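Long-range contacts in OmpT protein (Vibrio cholerae serotype O1, PDB 6EHF), which probably forms a general diffusion pore through the outer membrane, letting small solutes and ions pass: residues Y93-G98 against Y278-Y283; F168-N173 against A184-S189; V206-A211 against D223-S228; I227-T232 against A243-V248. The protein carries 1 engineered substitution. All coordinates share one frame; numbering follows the deposited sequence.

Interaction 1 (Y93-G98 against Y278-Y283)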
# COMPACT_ATOMS: atom_id res chain seq x y z
N TYR A 93 -31.05 4.72 -1.63
CA TYR A 93 -30.65 4.16 -2.95
C TYR A 93 -29.77 5.11 -3.78
O TYR A 93 -29.70 4.96 -5.01
CB TYR A 93 -31.88 3.68 -3.75
CG TYR A 93 -32.88 2.82 -2.95
CD1 TYR A 93 -32.50 1.59 -2.41
CD2 TYR A 93 -34.20 3.25 -2.74
CE1 TYR A 93 -33.39 0.82 -1.67
CE2 TYR A 93 -35.10 2.48 -1.99
CZ TYR A 93 -34.68 1.27 -1.47
OH TYR A 93 -35.55 0.48 -0.74
N SER A 94 -29.08 6.03 -3.09
CA SER A 94 -28.15 7.04 -3.68
C SER A 94 -26.75 6.50 -3.92
O SER A 94 -26.40 5.49 -3.37
CB SER A 94 -28.00 8.24 -2.74
OG SER A 94 -27.50 7.88 -1.44
N TYR A 95 -25.96 7.20 -4.71
CA TYR A 95 -24.55 6.85 -4.96
C TYR A 95 -23.58 7.93 -4.45
O TYR A 95 -22.37 7.86 -4.74
CB TYR A 95 -24.35 6.59 -6.48
CG TYR A 95 -25.07 5.34 -6.92
CD1 TYR A 95 -24.44 4.09 -6.83
CD2 TYR A 95 -26.39 5.40 -7.36
CE1 TYR A 95 -25.10 2.93 -7.21
CE2 TYR A 95 -27.07 4.24 -7.73
CZ TYR A 95 -26.42 3.01 -7.65
OH TYR A 95 -27.09 1.86 -8.01
N PHE A 96 -24.09 8.93 -3.71
CA PHE A 96 -23.24 10.05 -3.28
C PHE A 96 -23.62 10.61 -1.94
O PHE A 96 -22.86 10.50 -0.98
CB PHE A 96 -23.30 11.20 -4.29
CG PHE A 96 -22.47 10.98 -5.50
CD1 PHE A 96 -21.16 11.39 -5.53
CD2 PHE A 96 -23.00 10.39 -6.62
CE1 PHE A 96 -20.39 11.21 -6.66
CE2 PHE A 96 -22.24 10.20 -7.75
CZ PHE A 96 -20.93 10.62 -7.77
N PHE A 97 -24.77 11.24 -1.89
CA PHE A 97 -25.20 11.95 -0.69
C PHE A 97 -26.27 11.04 -0.17
O PHE A 97 -26.70 10.15 -0.88
CB PHE A 97 -25.74 13.32 -1.07
CG PHE A 97 -24.93 13.98 -2.17
CD1 PHE A 97 -23.58 14.23 -1.99
CD2 PHE A 97 -25.52 14.30 -3.39
CE1 PHE A 97 -22.82 14.80 -3.00
CE2 PHE A 97 -24.77 14.89 -4.41
CZ PHE A 97 -23.42 15.13 -4.21
N GLY A 98 -26.69 11.22 1.05
CA GLY A 98 -27.78 10.35 1.53
C GLY A 98 -27.29 9.03 2.10
O GLY A 98 -26.27 8.49 1.66
N TYR A 278 -23.43 8.07 -13.52
CA TYR A 278 -24.39 8.47 -12.51
C TYR A 278 -24.49 9.96 -12.54
O TYR A 278 -23.54 10.64 -12.88
CB TYR A 278 -23.96 7.97 -11.12
CG TYR A 278 -23.75 6.47 -11.05
CD1 TYR A 278 -22.58 5.88 -11.53
CD2 TYR A 278 -24.71 5.63 -10.48
CE1 TYR A 278 -22.37 4.52 -11.45
CE2 TYR A 278 -24.53 4.26 -10.41
CZ TYR A 278 -23.36 3.69 -10.90
OH TYR A 278 -23.19 2.30 -10.82
N ALA A 279 -25.67 10.47 -12.23
CA ALA A 279 -25.81 11.89 -11.94
C ALA A 279 -26.76 12.06 -10.76
O ALA A 279 -27.83 11.46 -10.73
CB ALA A 279 -26.29 12.64 -13.17
N GLU A 280 -26.37 12.84 -9.77
CA GLU A 280 -27.19 12.96 -8.58
C GLU A 280 -27.19 14.41 -8.02
O GLU A 280 -26.15 15.09 -8.04
CB GLU A 280 -26.68 11.91 -7.59
CG GLU A 280 -27.47 11.81 -6.28
CD GLU A 280 -26.97 10.70 -5.35
OE1 GLU A 280 -26.70 9.57 -5.83
OE2 GLU A 280 -26.87 10.97 -4.13
N TYR A 281 -28.36 14.90 -7.60
CA TYR A 281 -28.48 16.17 -6.86
C TYR A 281 -28.75 15.78 -5.42
O TYR A 281 -29.30 14.72 -5.17
CB TYR A 281 -29.60 17.12 -7.43
CG TYR A 281 -29.90 18.35 -6.55
CD1 TYR A 281 -28.96 19.39 -6.40
CD2 TYR A 281 -31.09 18.45 -5.83
CE1 TYR A 281 -29.23 20.49 -5.57
CE2 TYR A 281 -31.36 19.54 -5.00
CZ TYR A 281 -30.44 20.56 -4.87
OH TYR A 281 -30.70 21.63 -4.02
N GLY A 282 -28.34 16.63 -4.48
CA GLY A 282 -28.59 16.40 -3.06
C GLY A 282 -28.75 17.72 -2.33
O GLY A 282 -27.85 18.60 -2.41
N TYR A 283 -29.88 17.86 -1.63
CA TYR A 283 -30.15 19.03 -0.81
C TYR A 283 -30.05 18.65 0.65
O TYR A 283 -30.64 17.68 1.06
CB TYR A 283 -31.54 19.61 -1.07
CG TYR A 283 -31.81 20.85 -0.25
CD1 TYR A 283 -31.28 22.09 -0.63
CD2 TYR A 283 -32.54 20.77 0.93
CE1 TYR A 283 -31.51 23.23 0.14
CE2 TYR A 283 -32.77 21.89 1.72
CZ TYR A 283 -32.26 23.12 1.32
OH TYR A 283 -32.50 24.23 2.10
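Glu280 receives the backbone of the loop segment 93-98 in a buried contact between an inward-folded loop and the barrel wall. Residues 93-98 follow helix 84-88, and Glu280 lies on strand 275-285. Its CG stands anti to the backbone N (chi1 -177°) and the chain runs on extended, which carries the carboxylate away from the wall to the loop. Both oxygens accept backbone amides. Tyr95 N gives a nearly straight bond to Glu280 OE1 at 2.7 Å, on the syn lone pair. Phe97 N reaches Glu280 OE2 at 3.1 Å, also on the syn side but 35° out of the carboxylate plane. Tyr242 OH binds OE1 as well, so the buried group has polar partners on both oxygens. The Phe96 ring meets OE1 with its edge. Tyr95 and Tyr278 form a separate pair: Tyr278 puts CE2 over the centre of the Tyr95 ring, with the two planes at 46°; its hydroxyl bonds to Tyr318. Phe97 CD2 lies 3.7 Å from Gly282 CA, so the ring packs on the strand backbone. A loop folded against the inner wall in this way is consistent with the constriction loop L3 of trimeric general porins.

Interaction 2 (F168-N173 against A184-S189)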
# COMPACT_ATOMS: atom_id res chain seq x y z
N PHE A 168 -13.35 8.17 21.77
CA PHE A 168 -13.90 8.76 20.54
C PHE A 168 -13.81 10.27 20.52
O PHE A 168 -14.12 10.91 21.52
CB PHE A 168 -15.35 8.38 20.40
CG PHE A 168 -15.93 8.71 19.07
CD1 PHE A 168 -15.60 7.95 17.95
CD2 PHE A 168 -16.82 9.78 18.92
CE1 PHE A 168 -16.16 8.25 16.72
CE2 PHE A 168 -17.39 10.08 17.68
CZ PHE A 168 -17.06 9.32 16.58
N LYS A 169 -13.42 10.84 19.37
CA LYS A 169 -13.18 12.27 19.25
C LYS A 169 -14.51 13.02 19.21
O LYS A 169 -15.28 12.87 18.28
CB LYS A 169 -12.39 12.56 17.98
CG LYS A 169 -12.14 14.04 17.69
CD LYS A 169 -10.86 14.22 16.86
CE LYS A 169 -10.60 15.67 16.43
NZ LYS A 169 -11.58 16.07 15.38
N VAL A 170 -14.75 13.82 20.26
CA VAL A 170 -15.98 14.62 20.42
C VAL A 170 -15.75 16.11 20.05
O VAL A 170 -16.69 16.82 19.66
CB VAL A 170 -16.58 14.43 21.85
CG1 VAL A 170 -17.67 15.45 22.16
CG2 VAL A 170 -17.16 13.02 22.00
N GLY A 171 -14.52 16.60 20.15
CA GLY A 171 -14.24 17.94 19.66
C GLY A 171 -12.78 18.31 19.52
O GLY A 171 -11.93 17.46 19.25
N SER A 172 -12.52 19.60 19.67
CA SER A 172 -11.16 20.14 19.68
C SER A 172 -11.18 21.53 20.33
O SER A 172 -12.07 22.33 20.06
CB SER A 172 -10.59 20.20 18.26
OG SER A 172 -9.18 20.39 18.28
N ASN A 173 -10.24 21.78 21.23
CA ASN A 173 -9.78 23.14 21.47
C ASN A 173 -8.25 23.09 21.53
O ASN A 173 -7.63 22.20 22.14
CB ASN A 173 -10.44 23.82 22.69
CG ASN A 173 -9.92 23.32 24.02
OD1 ASN A 173 -10.38 22.31 24.54
ND2 ASN A 173 -8.96 24.04 24.59
N ALA A 184 -13.63 11.04 24.47
CA ALA A 184 -14.69 10.67 25.42
C ALA A 184 -15.27 9.30 25.08
O ALA A 184 -15.41 8.96 23.92
CB ALA A 184 -15.80 11.69 25.43
N ASP A 185 -15.64 8.56 26.11
CA ASP A 185 -16.13 7.19 25.99
C ASP A 185 -17.64 7.15 25.68
O ASP A 185 -18.45 7.35 26.58
CB ASP A 185 -15.83 6.47 27.30
CG ASP A 185 -16.33 5.06 27.34
OD1 ASP A 185 -17.19 4.66 26.52
OD2 ASP A 185 -15.83 4.33 28.23
N VAL A 186 -18.00 6.83 24.44
CA VAL A 186 -19.38 6.94 23.95
C VAL A 186 -19.97 5.57 23.60
O VAL A 186 -19.30 4.76 22.95
CB VAL A 186 -19.42 7.79 22.66
CG1 VAL A 186 -20.85 8.01 22.18
CG2 VAL A 186 -18.70 9.11 22.88
N THR A 187 -21.24 5.35 23.97
CA THR A 187 -21.98 4.16 23.53
C THR A 187 -23.12 4.52 22.56
O THR A 187 -23.91 5.40 22.89
CB THR A 187 -22.50 3.38 24.77
OG1 THR A 187 -21.37 2.89 25.53
CG2 THR A 187 -23.41 2.22 24.35
N ASN A 188 -23.19 3.85 21.38
CA ASN A 188 -24.29 3.99 20.37
C ASN A 188 -25.07 2.67 20.32
O ASN A 188 -24.52 1.61 20.04
CB ASN A 188 -23.78 4.39 18.95
CG ASN A 188 -24.91 4.75 17.94
OD1 ASN A 188 -25.96 5.28 18.31
ND2 ASN A 188 -24.66 4.49 16.64
N SER A 189 -26.35 2.75 20.66
CA SER A 189 -27.23 1.61 20.87
C SER A 189 -28.44 1.94 20.00
O SER A 189 -29.07 2.96 20.18
CB SER A 189 -27.60 1.50 22.35
OG SER A 189 -26.83 2.42 23.15
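Val170 and Ala184 meet through methyl groups, CG2 of the valine lying 3.9 Å from CB of the alanine. The first torsion of Val170 sets its CG1 anti to the backbone N (chi1 168°) and puts CG2 beside that N, where it faces strand 180-199. The same CG2 lies 4.3 Å from Val186 CG2, so one methyl serves both neighbours. Phe168 takes part differently. Its CB packs 4.2 Å from Val186 CG2, while the end of the side chain leads away from segment 184-189. Phe168 and Val186 both touch Leu107, a loop residue, which extends the apolar patch beyond the two strands.

These side chains sit on a beta hairpin of the porin barrel, made by strands 154-173 and 180-199. Phe168 and Ala184 form an antiparallel hydrogen-bonded pair. Phe168 N gives to Ala184 O at 3.1 Å, and Ala184 N returns a bond to Phe168 O at 3.0 Å. Both are bent at the hydrogen. The first donor stands above the carbonyl plane, the second is tilted from it. The short strand axes lie at 107° to each other, far from antiparallel, because segment 168-173 turns away beyond the pair. Val170 still bonds through its backbone to Ile182, nearer the hairpin end. Asp185 points away from segment 168-173 and forms a salt bridge with Arg164 on strand 154-173.

Interaction 3 (V206-A211 against D223-S228)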
# COMPACT_ATOMS: atom_id res chain seq x y z
N VAL A 206 -38.98 2.23 3.17
CA VAL A 206 -39.08 3.09 4.32
C VAL A 206 -38.28 2.44 5.43
O VAL A 206 -38.42 1.24 5.66
CB VAL A 206 -40.54 3.25 4.78
CG1 VAL A 206 -40.62 4.01 6.11
CG2 VAL A 206 -41.35 3.92 3.67
N THR A 207 -37.45 3.24 6.10
CA THR A 207 -36.78 2.76 7.30
C THR A 207 -37.03 3.71 8.42
O THR A 207 -37.12 4.90 8.18
CB THR A 207 -35.27 2.65 7.11
OG1 THR A 207 -34.98 1.84 5.96
CG2 THR A 207 -34.66 2.04 8.37
N TYR A 208 -37.15 3.18 9.64
CA TYR A 208 -37.13 3.98 10.86
C TYR A 208 -35.92 3.51 11.69
O TYR A 208 -35.77 2.30 11.88
CB TYR A 208 -38.48 3.88 11.63
CG TYR A 208 -38.38 4.29 13.09
CD1 TYR A 208 -38.47 5.64 13.48
CD2 TYR A 208 -38.17 3.33 14.08
CE1 TYR A 208 -38.34 6.01 14.81
CE2 TYR A 208 -38.04 3.68 15.40
CZ TYR A 208 -38.12 5.02 15.77
OH TYR A 208 -37.98 5.32 17.10
N TYR A 209 -35.06 4.45 12.13
CA TYR A 209 -33.95 4.18 13.07
C TYR A 209 -34.13 4.97 14.37
O TYR A 209 -34.48 6.15 14.35
CB TYR A 209 -32.56 4.53 12.45
CG TYR A 209 -31.67 3.33 12.11
CD1 TYR A 209 -30.90 2.67 13.10
CD2 TYR A 209 -31.58 2.87 10.80
CE1 TYR A 209 -30.07 1.57 12.78
CE2 TYR A 209 -30.78 1.78 10.47
CZ TYR A 209 -30.03 1.11 11.44
OH TYR A 209 -29.29 -0.00 11.01
N ASN A 210 -33.90 4.30 15.49
CA ASN A 210 -33.86 4.94 16.81
C ASN A 210 -32.46 4.69 17.35
O ASN A 210 -31.88 3.66 17.03
CB ASN A 210 -34.92 4.30 17.73
CG ASN A 210 -34.97 4.95 19.09
OD1 ASN A 210 -34.28 4.51 19.99
ND2 ASN A 210 -35.76 6.02 19.25
N ALA A 211 -31.92 5.61 18.16
CA ALA A 211 -30.54 5.50 18.63
C ALA A 211 -30.26 6.36 19.85
O ALA A 211 -30.81 7.44 19.97
CB ALA A 211 -29.58 5.87 17.52
N ASP A 223 -30.93 11.17 22.12
CA ASP A 223 -31.88 10.29 21.47
C ASP A 223 -32.01 10.79 20.00
O ASP A 223 -32.39 11.92 19.77
CB ASP A 223 -33.26 10.27 22.23
CG ASP A 223 -33.19 9.65 23.69
OD1 ASP A 223 -32.96 8.43 23.84
OD2 ASP A 223 -33.45 10.38 24.69
N GLU A 224 -31.60 9.98 19.02
CA GLU A 224 -31.92 10.21 17.61
C GLU A 224 -33.13 9.35 17.22
O GLU A 224 -33.32 8.26 17.75
CB GLU A 224 -30.76 9.83 16.67
CG GLU A 224 -29.47 10.66 16.72
CD GLU A 224 -28.52 10.32 15.57
OE1 GLU A 224 -28.16 9.12 15.42
OE2 GLU A 224 -28.15 11.23 14.77
N ASP A 225 -33.92 9.83 16.27
CA ASP A 225 -35.17 9.19 15.85
C ASP A 225 -35.24 9.58 14.35
O ASP A 225 -35.17 10.76 14.02
CB ASP A 225 -36.38 9.72 16.70
CG ASP A 225 -36.69 8.85 18.00
OD1 ASP A 225 -37.33 7.80 17.84
OD2 ASP A 225 -36.35 9.20 19.17
N ALA A 226 -35.29 8.60 13.45
CA ALA A 226 -34.97 8.87 12.02
C ALA A 226 -35.79 8.12 10.99
O ALA A 226 -35.94 6.91 11.09
CB ALA A 226 -33.53 8.57 11.76
N ILE A 227 -36.23 8.85 9.97
CA ILE A 227 -37.15 8.31 8.98
C ILE A 227 -36.58 8.57 7.60
O ILE A 227 -36.39 9.70 7.20
CB ILE A 227 -38.61 8.85 9.16
CG1 ILE A 227 -39.60 8.12 8.23
CG2 ILE A 227 -38.72 10.35 8.92
CD1 ILE A 227 -39.97 6.73 8.72
N SER A 228 -36.25 7.48 6.91
CA SER A 228 -35.86 7.51 5.51
C SER A 228 -37.06 6.95 4.73
O SER A 228 -37.70 5.98 5.17
CB SER A 228 -34.61 6.60 5.25
OG SER A 228 -33.44 6.96 5.98
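Ala211 and Ala226 have the most surface buried in this antiparallel hairpin of the porin barrel, where strand 202-215 runs beside strand 221-234. Both belong to hydrogen-bonded pairs. Ala211 pairs with Glu224, and Glu224 N reaches Ala211 O at 2.8 Å. The alanine methyl lies 4.1 Å from Glu224 OE1, a carboxylate oxygen that forms a salt bridge with Arg103. Ala226 pairs with Tyr209. Its CB stands 4.2 Å from Tyr209 CB, while the tyrosine ring leads away and its hydroxyl bonds to Tyr146 OH. Thr207 and Ser228 form a third pair, with their side chains on the same face as the alanines. Thr207 OG1 finds partners in Ala91 N and Thr194 OG1.

The other face carries Tyr208, Asn210, Asp225 and Ile227. At one end Ile227 CD1 packs 3.8 Å from Val206 CG1. Further along, Tyr208 and Asn210 both turn to Asp225. Their CG atoms are anti to the backbone N (chi1 160° and -178°), which leaves each side chain alongside the aspartate and pointing the same way. Tyr208 OH gives a 2.7 Å bond to Asp225 OD1 nearly along the C-O axis. Asn210 ND2 gives the same OD1 a 2.8 Å bond from above the carboxylate plane.

Interaction 4 (I227-T232 against A243-V248)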
# COMPACT_ATOMS: atom_id res chain seq x y z
N ILE A 227 -36.23 8.85 9.97
CA ILE A 227 -37.15 8.31 8.98
C ILE A 227 -36.58 8.57 7.60
O ILE A 227 -36.39 9.70 7.20
CB ILE A 227 -38.61 8.85 9.16
CG1 ILE A 227 -39.60 8.12 8.23
CG2 ILE A 227 -38.72 10.35 8.92
CD1 ILE A 227 -39.97 6.73 8.72
N SER A 228 -36.25 7.48 6.91
CA SER A 228 -35.86 7.51 5.51
C SER A 228 -37.06 6.95 4.73
O SER A 228 -37.70 5.98 5.17
CB SER A 228 -34.61 6.60 5.25
OG SER A 228 -33.44 6.96 5.98
N VAL A 229 -37.35 7.56 3.59
CA VAL A 229 -38.31 7.01 2.65
C VAL A 229 -37.77 7.26 1.25
O VAL A 229 -37.27 8.34 0.96
CB VAL A 229 -39.76 7.57 2.89
CG1 VAL A 229 -39.74 9.05 3.17
CG2 VAL A 229 -40.69 7.28 1.72
N ALA A 230 -37.84 6.27 0.37
CA ALA A 230 -37.02 6.28 -0.83
C ALA A 230 -37.56 5.35 -1.86
O ALA A 230 -38.38 4.50 -1.55
CB ALA A 230 -35.61 5.83 -0.46
N GLY A 231 -37.04 5.46 -3.07
CA GLY A 231 -37.47 4.53 -4.10
C GLY A 231 -36.78 4.71 -5.43
O GLY A 231 -36.10 5.71 -5.66
N THR A 232 -36.96 3.70 -6.29
CA THR A 232 -36.38 3.69 -7.63
C THR A 232 -37.41 3.24 -8.65
O THR A 232 -38.35 2.54 -8.31
CB THR A 232 -35.14 2.77 -7.72
OG1 THR A 232 -35.54 1.40 -7.80
CG2 THR A 232 -34.25 2.96 -6.51
N ALA A 243 -34.76 8.40 -5.72
CA ALA A 243 -34.85 9.55 -4.85
C ALA A 243 -35.12 9.12 -3.44
O ALA A 243 -35.44 7.95 -3.20
CB ALA A 243 -35.94 10.49 -5.34
N GLY A 244 -34.96 10.07 -2.53
CA GLY A 244 -35.25 9.83 -1.13
C GLY A 244 -35.31 11.13 -0.33
O GLY A 244 -34.63 12.12 -0.66
N TYR A 245 -36.16 11.10 0.70
CA TYR A 245 -36.31 12.14 1.71
C TYR A 245 -35.82 11.46 2.98
O TYR A 245 -36.12 10.28 3.21
CB TYR A 245 -37.80 12.56 1.83
CG TYR A 245 -38.14 13.60 2.91
CD1 TYR A 245 -38.00 14.98 2.66
CD2 TYR A 245 -38.64 13.20 4.17
CE1 TYR A 245 -38.31 15.93 3.63
CE2 TYR A 245 -38.97 14.15 5.14
CZ TYR A 245 -38.80 15.51 4.87
OH TYR A 245 -39.10 16.46 5.82
N GLU A 246 -35.05 12.18 3.79
CA GLU A 246 -34.44 11.62 4.99
C GLU A 246 -34.51 12.69 6.07
O GLU A 246 -33.95 13.76 5.89
CB GLU A 246 -32.98 11.17 4.70
CG GLU A 246 -32.86 10.21 3.49
CD GLU A 246 -31.47 9.58 3.29
OE1 GLU A 246 -30.45 10.27 3.53
OE2 GLU A 246 -31.39 8.39 2.88
N TYR A 247 -35.23 12.40 7.15
CA TYR A 247 -35.48 13.37 8.22
C TYR A 247 -35.00 12.79 9.52
O TYR A 247 -35.40 11.68 9.87
CB TYR A 247 -36.98 13.72 8.33
CG TYR A 247 -37.27 14.79 9.38
CD1 TYR A 247 -36.82 16.11 9.20
CD2 TYR A 247 -37.92 14.48 10.55
CE1 TYR A 247 -37.03 17.06 10.16
CE2 TYR A 247 -38.14 15.45 11.52
CZ TYR A 247 -37.70 16.73 11.32
OH TYR A 247 -37.92 17.68 12.29
N VAL A 248 -34.17 13.53 10.26
CA VAL A 248 -33.62 13.07 11.53
C VAL A 248 -33.80 14.11 12.61
O VAL A 248 -33.59 15.28 12.35
CB VAL A 248 -32.10 12.78 11.45
CG1 VAL A 248 -31.58 12.28 12.80
CG2 VAL A 248 -31.82 11.77 10.38
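Ile227 and Tyr247 make the closest side-chain packing here, CG2 of the isoleucine lying 3.8 Å from CB of the tyrosine. The tyrosine ring leads away from segment 227-232, and its hydroxyl bonds to Asp259 OD2. On the same face Val229 CG1 lies 4.2 Å from Tyr245 CB, close to the plane of the Tyr245 ring, at its edge.

Three hydrogen-bonded pairs hold these side chains in line: Ile227 with Tyr247, Val229 with Tyr245, and Gly231 with Ala243. Each is joined by two N-H...O bonds between its own backbone N and O atoms. The bonds between Ile227 and Tyr247 are nearly straight, 174° at both hydrogens. This is a regular antiparallel beta hairpin in the porin wall, strand 221-234 beside strand 239-252.

Ala230 and Gly244 form a non-hydrogen-bonded pair on the other face, with their CA atoms 4.0 Å apart. Ser228 faces Glu246 on this side, 4.0 Å between OG and OE2. Beyond the strands, Glu246 OE1 takes a bond from Gly99 N of the folded-in loop, and Tyr93 of that loop packs on Ala230.

How the interactions relate
Interactions 2, 3 and 4 follow one another along the chain, each within a hairpin of the barrel wall. Strands 180-199 and 202-215 are neighbours, and Asn188 touches Ala211 where interactions 2 and 3 meet. Interactions 3 and 4 share Ile227 and Ser228 on strand 221-234, with centres about 11 Å apart. Interaction 1 spans a longer stretch of chain, from the loop to strand 275-285, and the other three fall between its segments. Its centre is about 12 Å from that of interaction 4, which Gly98 and Tyr93 touch, and about 28 Å from that of interaction 2. The loop thus packs against more than one part of the wall, consistent with a loop held in the pore.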